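Local coordinates for VAO-type flavoprotein oxidase VAO615 (Myceliophthora thermophila, PDB 6F72) that carries a bicovalently attached FAD and is probably an oxidoreductase whose reduced flavin reacts rapidly with molecular oxygen, although its substrate remains unidentified, at residues A[158-163]-A[554-559]; A[411-416]-A[517-522]; A[148-153]-A[169-174]. All coordinates share one frame; numbering follows the deposited sequence.

How the interactions relate
All three contacts are buried and all touch the same FAD. Interaction 3 pairs two parallel strands by regular backbone hydrogen bonds and apolar side chains, beside the adenine end of the cofactor. Interaction 1 joins the loop between those strands to a C-terminal loop; it has no direct hydrogen bond across, relying on a lysine chain, a water and the cofactor, and its S163 packs on strand 150-153. Interaction 2 sets an edge strand of another sheet against 517-522 near the flavin, with mixed polar and water-mediated chemistry. Interactions 1 and 2 touch, L160 lying against A520 and K555 NZ reaching H522 O, whereas 2 and 3 stay about 10 Å apart at their nearest atoms.

Interaction 1 of 3, residues A[158-163]-A[554-559]; sequences DYLGKS and VKTGVG. With FAD (flavin-adenine dinucleotide), chain E.
In the FAD pocket, next to the adenosine ribose, the side chain of K162 lies against V554 and the carbonyl of K555. Two turns come together here, a type I turn from D158 to G161 and a type II turn from V554 to G557, without a direct hydrogen bond between them. K162 does most of the touching: its CG rests 3.3 Å from K555 O, and a bend at chi3 (60°) sets CE 3.8 Å from V554 CG2. Beyond it, NZ donates to a water 2.8 Å away, which in turn donates to T556 OG1. That hydroxyl spends its own proton on K555 O, and its oxygen also meets L160 CD2 at 3.4 Å, the two side chains crossing at about a right angle. V554 CG1 touches both K162 O and FAD O3B, at 3.4 Å each, and FAD O3B also makes a weak hydrogen bond to K162 O.

The turn at 158-161 is held by D158, whose OD2 receives L160 N and K162 N from opposite faces of the carboxylate plane, the first as an Asx turn. This double grip fixes the loop that presents D158 N and S163 OG to the phosphate, S163 OG lying 2.7 Å from FAD O1A.

K555 NZ is bonded to H522 O outside the contact. Helix 527-532 covers L160 and T556 through F531, and T556 also touches its W527, while V558 packs on helix 536-546; residues 158-163 themselves form part of the connection from strand 150-153 to strand 169-172.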
# COMPACT_ATOMS: atom_id res chain seq x y z
N ASP A 158 2.04 5.83 -1.62
CA ASP A 158 3.09 4.93 -2.13
C ASP A 158 4.47 5.10 -1.50
O ASP A 158 5.09 6.15 -1.62
CB ASP A 158 3.25 4.96 -3.65
CG ASP A 158 3.98 3.72 -4.16
OD1 ASP A 158 3.35 2.63 -4.27
OD2 ASP A 158 5.20 3.84 -4.42
N TYR A 159 4.96 4.01 -0.90
CA TYR A 159 6.25 4.01 -0.23
C TYR A 159 7.42 4.17 -1.18
O TYR A 159 8.50 4.54 -0.75
CB TYR A 159 6.42 2.76 0.65
CG TYR A 159 5.50 2.70 1.84
CD1 TYR A 159 5.61 3.63 2.88
CD2 TYR A 159 4.52 1.72 1.95
CE1 TYR A 159 4.76 3.59 3.98
CE2 TYR A 159 3.66 1.67 3.05
CZ TYR A 159 3.79 2.61 4.06
OH TYR A 159 2.95 2.57 5.16
N LEU A 160 7.20 3.91 -2.47
CA LEU A 160 8.27 3.89 -3.46
C LEU A 160 8.22 5.12 -4.36
O LEU A 160 8.96 5.22 -5.34
CB LEU A 160 8.26 2.57 -4.28
CG LEU A 160 8.42 1.17 -3.63
CD1 LEU A 160 7.16 0.61 -2.98
CD2 LEU A 160 8.94 0.15 -4.64
N GLY A 161 7.36 6.09 -4.02
CA GLY A 161 7.23 7.31 -4.81
C GLY A 161 6.54 7.12 -6.16
O GLY A 161 6.58 8.03 -7.02
N LYS A 162 5.88 5.98 -6.34
CA LYS A 162 5.28 5.61 -7.63
C LYS A 162 4.09 6.52 -8.06
O LYS A 162 3.66 6.48 -9.22
CB LYS A 162 4.94 4.12 -7.66
CG LYS A 162 6.17 3.21 -7.49
CD LYS A 162 5.82 1.79 -7.04
CE LYS A 162 4.89 1.06 -8.02
NZ LYS A 162 4.39 -0.21 -7.43
N SER A 163 3.61 7.35 -7.14
CA SER A 163 2.55 8.30 -7.43
C SER A 163 2.97 9.80 -7.44
O SER A 163 2.10 10.66 -7.40
CB SER A 163 1.35 8.03 -6.51
OG SER A 163 1.68 8.20 -5.14
N VAL A 554 6.15 3.55 -13.67
CA VAL A 554 6.36 3.64 -12.22
C VAL A 554 7.69 2.94 -11.90
O VAL A 554 8.03 1.93 -12.54
CB VAL A 554 5.20 3.03 -11.37
CG1 VAL A 554 3.93 3.88 -11.42
CG2 VAL A 554 4.88 1.59 -11.79
N LYS A 555 8.43 3.47 -10.93
CA LYS A 555 9.67 2.86 -10.45
C LYS A 555 9.33 1.48 -9.89
O LYS A 555 8.35 1.34 -9.13
CB LYS A 555 10.35 3.73 -9.38
CG LYS A 555 11.72 3.23 -8.90
CD LYS A 555 12.79 3.39 -9.99
CE LYS A 555 14.18 2.94 -9.55
NZ LYS A 555 14.65 3.74 -8.38
N THR A 556 10.14 0.49 -10.28
CA THR A 556 9.93 -0.95 -10.01
C THR A 556 8.66 -1.55 -10.63
O THR A 556 8.28 -2.68 -10.27
CB THR A 556 10.02 -1.34 -8.50
OG1 THR A 556 8.79 -1.03 -7.83
CG2 THR A 556 11.23 -0.70 -7.79
N GLY A 557 8.03 -0.83 -11.56
CA GLY A 557 6.85 -1.35 -12.25
C GLY A 557 7.19 -2.28 -13.39
O GLY A 557 8.31 -2.24 -13.93
N VAL A 558 6.22 -3.11 -13.80
CA VAL A 558 6.43 -3.96 -14.97
C VAL A 558 6.69 -3.06 -16.17
O VAL A 558 5.92 -2.14 -16.45
CB VAL A 558 5.21 -4.90 -15.24
CG1 VAL A 558 5.39 -5.66 -16.55
CG2 VAL A 558 5.00 -5.86 -14.07
N GLY A 559 7.80 -3.32 -16.86
CA GLY A 559 8.15 -2.58 -18.07
C GLY A 559 8.73 -1.19 -17.82
O GLY A 559 8.83 -0.38 -18.75
PA FAD E . -1.09 5.76 -4.37
O1A FAD E . 0.30 6.19 -3.97
O2A FAD E . -2.04 6.86 -4.78
O5B FAD E . -0.96 4.68 -5.56
C5B FAD E . 0.01 3.63 -5.52
C4B FAD E . 0.36 3.15 -6.93
O4B FAD E . -0.83 2.73 -7.60
C3B FAD E . 0.99 4.21 -7.82
O3B FAD E . 1.94 3.54 -8.65
C2B FAD E . -0.15 4.72 -8.68
O2B FAD E . 0.30 5.17 -9.96
C1B FAD E . -1.04 3.50 -8.80
N9A FAD E . -2.49 3.79 -8.89
C8A FAD E . -3.29 4.13 -7.85
N7A FAD E . -4.58 4.29 -8.27
C5A FAD E . -4.60 4.03 -9.59
C6A FAD E . -5.64 4.01 -10.64
N6A FAD E . -6.92 4.32 -10.33
N1A FAD E . -5.26 3.70 -11.91
C2A FAD E . -3.98 3.39 -12.22
N3A FAD E . -2.99 3.38 -11.30
C4A FAD E . -3.23 3.69 -10.00
N1 FAD E . -0.79 -2.51 2.19
C2 FAD E . -1.28 -3.71 2.59
O2 FAD E . -1.25 -4.67 1.78
N3 FAD E . -1.78 -3.90 3.83
C4 FAD E . -1.84 -2.93 4.76
O4 FAD E . -2.32 -3.15 5.90
C4X FAD E . -1.34 -1.59 4.39
N5 FAD E . -1.37 -0.56 5.26
C5X FAD E . -0.90 0.68 4.93
C6 FAD E . -0.95 1.74 5.85
C7 FAD E . -0.46 3.01 5.47
C7M FAD E . -0.52 4.14 6.49
C8 FAD E . 0.09 3.23 4.09
C8M FAD E . 0.55 4.58 3.55
C9 FAD E . 0.12 2.17 3.19
C9A FAD E . -0.35 0.90 3.55
N10 FAD E . -0.32 -0.16 2.62
C10 FAD E . -0.80 -1.43 3.02
C1' FAD E . 0.26 0.04 1.30
C2' FAD E . -0.64 0.15 0.11
O2' FAD E . -1.14 -1.15 -0.18
C3' FAD E . 0.24 0.66 -1.03
O3' FAD E . 1.01 1.80 -0.61
C4' FAD E . -0.58 1.00 -2.26
O4' FAD E . 0.29 1.24 -3.36
C5' FAD E . -1.52 2.19 -2.00
O5' FAD E . -2.20 2.57 -3.18
P FAD E . -2.99 3.97 -3.22
O1P FAD E . -3.84 4.08 -1.99
O2P FAD E . -3.58 4.05 -4.61
O3P FAD E . -1.77 5.02 -3.12
O HOH W 1 6.49 -1.83 -6.57

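Interaction 2 of 3, residues A[411-416]-A[517-522]; sequences PFTNSR and LNEANH. With FAD (flavin-adenine dinucleotide), chain E.
N414 and A520 bring the two backbones nearest, with 4.2 Å between their CA atoms, where the start of strand 412-419 passes the loop 517-522. No backbone hydrogen bond links the segments, although T413 O comes within 3.1 Å of A520 C. A chi1 of 61° places S415 OG between its own backbone N and carbonyl carbon, from where it donates to E519 O over a separation so short that its exact length is doubtful. Beside it, T413 CG2 packs on E519 CB at 3.6 Å. N414 and N521 point the same way with their amide planes 13° apart, and one water donates to N414 OD1 while accepting from N521 N; the N521 amide is further held by L523 N and D495. On the cofactor side, N518 OD1 accepts from FAD O4' at 2.9 Å, and E519 OE2 lies 3.6 Å from FAD C10. An alanine at N518 would probably leave that ribityl hydroxyl without its acceptor, and Y516 OH and G230 O without the ND2 they bond. Loop 517-522 links the cofactor to strand 412-419, at the edge of a seven-stranded antiparallel sheet consistent with the substrate domain of VAO-type flavoproteins, whose sheet lies over the isoalloxazine.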
# COMPACT_ATOMS: atom_id res chain seq x y z
N PRO A 411 8.62 6.26 5.86
CA PRO A 411 9.02 6.31 4.44
C PRO A 411 10.10 5.32 4.01
O PRO A 411 10.50 5.30 2.82
CB PRO A 411 9.56 7.73 4.29
CG PRO A 411 10.10 8.05 5.65
CD PRO A 411 9.16 7.41 6.62
N PHE A 412 10.60 4.54 4.96
CA PHE A 412 11.60 3.50 4.70
C PHE A 412 11.01 2.13 5.06
O PHE A 412 11.55 1.41 5.92
CB PHE A 412 12.92 3.78 5.44
CG PHE A 412 13.40 5.21 5.32
CD1 PHE A 412 13.92 5.70 4.12
CD2 PHE A 412 13.31 6.07 6.41
CE1 PHE A 412 14.35 7.02 4.01
CE2 PHE A 412 13.74 7.39 6.31
CZ PHE A 412 14.27 7.86 5.12
N THR A 413 9.91 1.78 4.40
CA THR A 413 9.19 0.54 4.65
C THR A 413 9.78 -0.55 3.76
O THR A 413 9.95 -0.37 2.56
CB THR A 413 7.65 0.70 4.42
OG1 THR A 413 7.10 1.56 5.43
CG2 THR A 413 6.92 -0.63 4.48
N ASN A 414 10.13 -1.66 4.40
CA ASN A 414 10.57 -2.87 3.68
C ASN A 414 9.65 -4.01 4.05
O ASN A 414 8.83 -3.85 4.95
CB ASN A 414 12.02 -3.17 4.04
CG ASN A 414 12.90 -1.94 3.91
OD1 ASN A 414 13.31 -1.56 2.81
ND2 ASN A 414 13.18 -1.30 5.04
N SER A 415 9.77 -5.14 3.36
CA SER A 415 8.91 -6.28 3.63
C SER A 415 9.50 -7.61 3.23
O SER A 415 10.33 -7.73 2.31
CB SER A 415 7.54 -6.13 2.93
OG SER A 415 7.72 -6.07 1.52
N ARG A 416 9.04 -8.63 3.93
CA ARG A 416 9.24 -9.97 3.47
C ARG A 416 7.94 -10.73 3.65
O ARG A 416 7.30 -10.62 4.71
CB ARG A 416 10.42 -10.61 4.22
CG ARG A 416 11.02 -11.82 3.52
CD ARG A 416 11.81 -11.47 2.26
NE ARG A 416 12.37 -12.68 1.71
CZ ARG A 416 12.81 -12.86 0.47
NH1 ARG A 416 12.74 -11.88 -0.43
NH2 ARG A 416 13.31 -14.05 0.13
N LEU A 517 5.51 -5.97 -3.28
CA LEU A 517 5.82 -4.82 -4.16
C LEU A 517 5.29 -3.49 -3.62
O LEU A 517 5.78 -2.41 -4.00
CB LEU A 517 5.33 -5.07 -5.60
CG LEU A 517 3.83 -5.07 -5.93
CD1 LEU A 517 3.29 -3.64 -6.09
CD2 LEU A 517 3.50 -5.92 -7.16
N ASN A 518 4.26 -3.58 -2.77
CA ASN A 518 3.63 -2.40 -2.17
C ASN A 518 4.43 -1.83 -1.00
O ASN A 518 4.32 -0.65 -0.72
CB ASN A 518 2.20 -2.70 -1.72
CG ASN A 518 1.15 -2.41 -2.81
OD1 ASN A 518 1.31 -1.49 -3.62
ND2 ASN A 518 0.09 -3.20 -2.82
N GLU A 519 5.24 -2.67 -0.34
CA GLU A 519 5.97 -2.24 0.85
C GLU A 519 7.44 -2.60 0.70
O GLU A 519 7.91 -3.61 1.21
CB GLU A 519 5.35 -2.88 2.11
CG GLU A 519 3.86 -2.57 2.26
CD GLU A 519 3.28 -3.05 3.57
OE1 GLU A 519 3.56 -4.19 4.00
OE2 GLU A 519 2.51 -2.27 4.18
N ALA A 520 8.13 -1.79 -0.09
CA ALA A 520 9.56 -1.95 -0.34
C ALA A 520 10.22 -0.57 -0.49
O ALA A 520 9.54 0.45 -0.52
CB ALA A 520 9.79 -2.76 -1.60
N ASN A 521 11.56 -0.57 -0.57
CA ASN A 521 12.32 0.61 -0.86
C ASN A 521 12.51 0.77 -2.36
O ASN A 521 12.79 -0.21 -3.04
CB ASN A 521 13.68 0.52 -0.16
CG ASN A 521 14.43 1.84 -0.19
OD1 ASN A 521 15.03 2.20 -1.21
ND2 ASN A 521 14.41 2.55 0.91
N HIS A 522 12.37 2.00 -2.86
CA HIS A 522 12.57 2.32 -4.29
C HIS A 522 13.97 2.08 -4.87
O HIS A 522 14.14 2.04 -6.09
CB HIS A 522 12.21 3.78 -4.55
CG HIS A 522 13.16 4.75 -3.92
ND1 HIS A 522 13.70 5.82 -4.61
CD2 HIS A 522 13.67 4.82 -2.66
CE1 HIS A 522 14.48 6.51 -3.80
NE2 HIS A 522 14.48 5.92 -2.61
PA FAD E . -1.09 5.76 -4.37
O1A FAD E . 0.30 6.19 -3.97
O2A FAD E . -2.04 6.86 -4.78
O5B FAD E . -0.96 4.68 -5.56
C5B FAD E . 0.01 3.63 -5.52
C4B FAD E . 0.36 3.15 -6.93
O4B FAD E . -0.83 2.73 -7.60
C3B FAD E . 0.99 4.21 -7.82
O3B FAD E . 1.94 3.54 -8.65
C2B FAD E . -0.15 4.72 -8.68
O2B FAD E . 0.30 5.17 -9.96
C1B FAD E . -1.04 3.50 -8.80
N9A FAD E . -2.49 3.79 -8.89
C8A FAD E . -3.29 4.13 -7.85
N7A FAD E . -4.58 4.29 -8.27
C5A FAD E . -4.60 4.03 -9.59
C6A FAD E . -5.64 4.01 -10.64
N6A FAD E . -6.92 4.32 -10.33
N1A FAD E . -5.26 3.70 -11.91
C2A FAD E . -3.98 3.39 -12.22
N3A FAD E . -2.99 3.38 -11.30
C4A FAD E . -3.23 3.69 -10.00
N1 FAD E . -0.79 -2.51 2.19
C2 FAD E . -1.28 -3.71 2.59
O2 FAD E . -1.25 -4.67 1.78
N3 FAD E . -1.78 -3.90 3.83
C4 FAD E . -1.84 -2.93 4.76
O4 FAD E . -2.32 -3.15 5.90
C4X FAD E . -1.34 -1.59 4.39
N5 FAD E . -1.37 -0.56 5.26
C5X FAD E . -0.90 0.68 4.93
C6 FAD E . -0.95 1.74 5.85
C7 FAD E . -0.46 3.01 5.47
C7M FAD E . -0.52 4.14 6.49
C8 FAD E . 0.09 3.23 4.09
C8M FAD E . 0.55 4.58 3.55
C9 FAD E . 0.12 2.17 3.19
C9A FAD E . -0.35 0.90 3.55
N10 FAD E . -0.32 -0.16 2.62
C10 FAD E . -0.80 -1.43 3.02
C1' FAD E . 0.26 0.04 1.30
C2' FAD E . -0.64 0.15 0.11
O2' FAD E . -1.14 -1.15 -0.18
C3' FAD E . 0.24 0.66 -1.03
O3' FAD E . 1.01 1.80 -0.61
C4' FAD E . -0.58 1.00 -2.26
O4' FAD E . 0.29 1.24 -3.36
C5' FAD E . -1.52 2.19 -2.00
O5' FAD E . -2.20 2.57 -3.18
P FAD E . -2.99 3.97 -3.22
O1P FAD E . -3.84 4.08 -1.99
O2P FAD E . -3.58 4.05 -4.61
O3P FAD E . -1.77 5.02 -3.12
O HOH W 2 10.23 2.39 1.41
O HOH W 3 12.95 -2.77 0.55
O HOH W 4 12.73 1.14 2.74

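Interaction 3 of 3, residues A[148-153]-A[169-174]; sequences VRIVIK and LSLWMH. With FAD (flavin-adenine dinucleotide), chain E.
K153, L169 and L171 lose most surface in this contact, each on one of two neighbouring parallel strands. K153 lies side by side with the W172 indole, its CE 3.5 Å from W172 CD1, and both nitrogens give a hydrogen to one water, which sits in the ring plane at NE1. The lysine NZ is also bonded to the carbonyls of A94 and D97. L169 and L171 share the other face with I150 and I152. L169 CB meets V148 CG1 at 3.7 Å, while its CD2 approaches I150 CD1. For L171, a chi2 of 169° extends CD1 to I150 CG2, 3.8 Å away, and, in another direction, to I152 CG1. The backbones of the two leucines carry most of the pairing: L169 N donates to R149 O and L169 O accepts from V151 N, whereas L171 N reaches V151 O at 2.7 Å and L171 O takes K153 N. I152 O accepts from FAD O2B at 2.8 Å, and I152 CG2 packs on the adenine. Strand 150-153 forms an edge of its sheet; strand 126-129 pairs with the far side of 169-172, helix 133-146 covers L169 and L171 through A139, and V288 of strand 288-298 touches I152, L171 and M173.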
# COMPACT_ATOMS: atom_id res chain seq x y z
N VAL A 148 4.62 14.85 -22.35
CA VAL A 148 4.61 15.00 -20.89
C VAL A 148 4.49 13.63 -20.22
O VAL A 148 3.70 12.77 -20.64
CB VAL A 148 3.47 15.95 -20.43
CG1 VAL A 148 3.35 16.02 -18.92
CG2 VAL A 148 3.69 17.36 -20.98
N ARG A 149 5.31 13.43 -19.17
CA ARG A 149 5.18 12.28 -18.28
C ARG A 149 3.82 12.25 -17.57
O ARG A 149 3.41 13.21 -16.92
CB ARG A 149 6.30 12.28 -17.25
CG ARG A 149 6.34 11.08 -16.32
CD ARG A 149 7.34 11.29 -15.19
NE ARG A 149 7.08 10.34 -14.12
CZ ARG A 149 7.88 10.09 -13.09
NH1 ARG A 149 9.04 10.71 -12.96
NH2 ARG A 149 7.51 9.18 -12.19
N ILE A 150 3.12 11.12 -17.72
CA ILE A 150 1.92 10.85 -16.95
C ILE A 150 2.30 10.25 -15.61
O ILE A 150 3.15 9.37 -15.52
CB ILE A 150 0.92 9.95 -17.73
CG1 ILE A 150 0.21 10.77 -18.82
CG2 ILE A 150 -0.09 9.28 -16.79
CD1 ILE A 150 -0.83 11.77 -18.33
N VAL A 151 1.67 10.76 -14.56
CA VAL A 151 1.75 10.16 -13.24
C VAL A 151 0.32 9.84 -12.87
O VAL A 151 -0.61 10.53 -13.30
CB VAL A 151 2.44 11.13 -12.23
CG1 VAL A 151 1.84 11.05 -10.83
CG2 VAL A 151 3.93 10.86 -12.19
N ILE A 152 0.14 8.80 -12.06
CA ILE A 152 -1.18 8.49 -11.53
C ILE A 152 -1.14 8.53 -10.01
O ILE A 152 -0.35 7.84 -9.38
CB ILE A 152 -1.71 7.12 -12.06
CG1 ILE A 152 -1.69 7.07 -13.60
CG2 ILE A 152 -3.13 6.87 -11.55
CD1 ILE A 152 -1.82 5.68 -14.21
N LYS A 153 -2.02 9.34 -9.42
CA LYS A 153 -2.06 9.45 -7.97
C LYS A 153 -3.47 9.32 -7.45
O LYS A 153 -4.38 9.97 -7.94
CB LYS A 153 -1.43 10.78 -7.45
CG LYS A 153 -1.29 10.78 -5.93
CD LYS A 153 -1.02 12.12 -5.27
CE LYS A 153 -2.31 12.86 -4.98
NZ LYS A 153 -2.22 13.69 -3.76
N LEU A 169 2.35 15.54 -15.54
CA LEU A 169 0.92 15.71 -15.46
C LEU A 169 0.36 14.50 -14.71
O LEU A 169 0.59 13.36 -15.13
CB LEU A 169 0.31 15.79 -16.87
CG LEU A 169 -1.20 15.99 -16.99
CD1 LEU A 169 -1.59 17.37 -16.50
CD2 LEU A 169 -1.65 15.76 -18.43
N SER A 170 -0.34 14.76 -13.61
CA SER A 170 -0.84 13.68 -12.75
C SER A 170 -2.33 13.45 -12.93
O SER A 170 -3.12 14.40 -12.93
CB SER A 170 -0.53 13.96 -11.28
OG SER A 170 -1.22 13.07 -10.42
N LEU A 171 -2.71 12.18 -13.09
CA LEU A 171 -4.11 11.80 -13.12
C LEU A 171 -4.51 11.52 -11.70
O LEU A 171 -4.11 10.52 -11.09
CB LEU A 171 -4.34 10.59 -14.03
CG LEU A 171 -3.81 10.75 -15.46
CD1 LEU A 171 -3.82 9.44 -16.21
CD2 LEU A 171 -4.58 11.84 -16.20
N TRP A 172 -5.27 12.46 -11.15
CA TRP A 172 -5.61 12.42 -9.74
C TRP A 172 -6.98 11.80 -9.61
O TRP A 172 -7.97 12.40 -10.00
CB TRP A 172 -5.56 13.84 -9.14
CG TRP A 172 -5.81 13.94 -7.67
CD1 TRP A 172 -5.33 13.11 -6.70
CD2 TRP A 172 -6.55 14.96 -6.98
NE1 TRP A 172 -5.74 13.53 -5.46
CE2 TRP A 172 -6.48 14.67 -5.59
CE3 TRP A 172 -7.27 16.10 -7.40
CZ2 TRP A 172 -7.11 15.46 -4.62
CZ3 TRP A 172 -7.90 16.90 -6.42
CH2 TRP A 172 -7.81 16.56 -5.05
N MET A 173 -7.01 10.60 -9.04
CA MET A 173 -8.17 9.70 -9.04
C MET A 173 -8.96 9.75 -7.74
O MET A 173 -10.01 9.10 -7.63
CB MET A 173 -7.71 8.23 -9.25
CG MET A 173 -6.70 8.05 -10.37
SD MET A 173 -7.22 8.79 -11.93
CE MET A 173 -8.49 7.62 -12.38
N HIS A 174 -8.44 10.52 -6.78
CA HIS A 174 -8.96 10.62 -5.41
C HIS A 174 -10.46 10.86 -5.26
O HIS A 174 -11.07 10.39 -4.29
CB HIS A 174 -8.18 11.73 -4.66
CG HIS A 174 -8.68 12.01 -3.27
ND1 HIS A 174 -8.75 11.04 -2.29
CD2 HIS A 174 -9.09 13.16 -2.70
CE1 HIS A 174 -9.22 11.58 -1.18
NE2 HIS A 174 -9.42 12.87 -1.40
PA FAD E . -1.09 5.76 -4.37
O1A FAD E . 0.30 6.19 -3.97
O2A FAD E . -2.04 6.86 -4.78
O5B FAD E . -0.96 4.68 -5.56
C5B FAD E . 0.01 3.63 -5.52
C4B FAD E . 0.36 3.15 -6.93
O4B FAD E . -0.83 2.73 -7.60
C3B FAD E . 0.99 4.21 -7.82
O3B FAD E . 1.94 3.54 -8.65
C2B FAD E . -0.15 4.72 -8.68
O2B FAD E . 0.30 5.17 -9.96
C1B FAD E . -1.04 3.50 -8.80
N9A FAD E . -2.49 3.79 -8.89
C8A FAD E . -3.29 4.13 -7.85
N7A FAD E . -4.58 4.29 -8.27
C5A FAD E . -4.60 4.03 -9.59
C6A FAD E . -5.64 4.01 -10.64
N6A FAD E . -6.92 4.32 -10.33
N1A FAD E . -5.26 3.70 -11.91
C2A FAD E . -3.98 3.39 -12.22
N3A FAD E . -2.99 3.38 -11.30
C4A FAD E . -3.23 3.69 -10.00
N1 FAD E . -0.79 -2.51 2.19
C2 FAD E . -1.28 -3.71 2.59
O2 FAD E . -1.25 -4.67 1.78
N3 FAD E . -1.78 -3.90 3.83
C4 FAD E . -1.84 -2.93 4.76
O4 FAD E . -2.32 -3.15 5.90
C4X FAD E . -1.34 -1.59 4.39
N5 FAD E . -1.37 -0.56 5.26
C5X FAD E . -0.90 0.68 4.93
C6 FAD E . -0.95 1.74 5.85
C7 FAD E . -0.46 3.01 5.47
C7M FAD E . -0.52 4.14 6.49
C8 FAD E . 0.09 3.23 4.09
C8M FAD E . 0.55 4.58 3.55
C9 FAD E . 0.12 2.17 3.19
C9A FAD E . -0.35 0.90 3.55
N10 FAD E . -0.32 -0.16 2.62
C10 FAD E . -0.80 -1.43 3.02
C1' FAD E . 0.26 0.04 1.30
C2' FAD E . -0.64 0.15 0.11
O2' FAD E . -1.14 -1.15 -0.18
C3' FAD E . 0.24 0.66 -1.03
O3' FAD E . 1.01 1.80 -0.61
C4' FAD E . -0.58 1.00 -2.26
O4' FAD E . 0.29 1.24 -3.36
C5' FAD E . -1.52 2.19 -2.00
O5' FAD E . -2.20 2.57 -3.18
P FAD E . -2.99 3.97 -3.22
O1P FAD E . -3.84 4.08 -1.99
O2P FAD E . -3.58 4.05 -4.61
O3P FAD E . -1.77 5.02 -3.12
O HOH W 5 -4.66 12.18 -3.00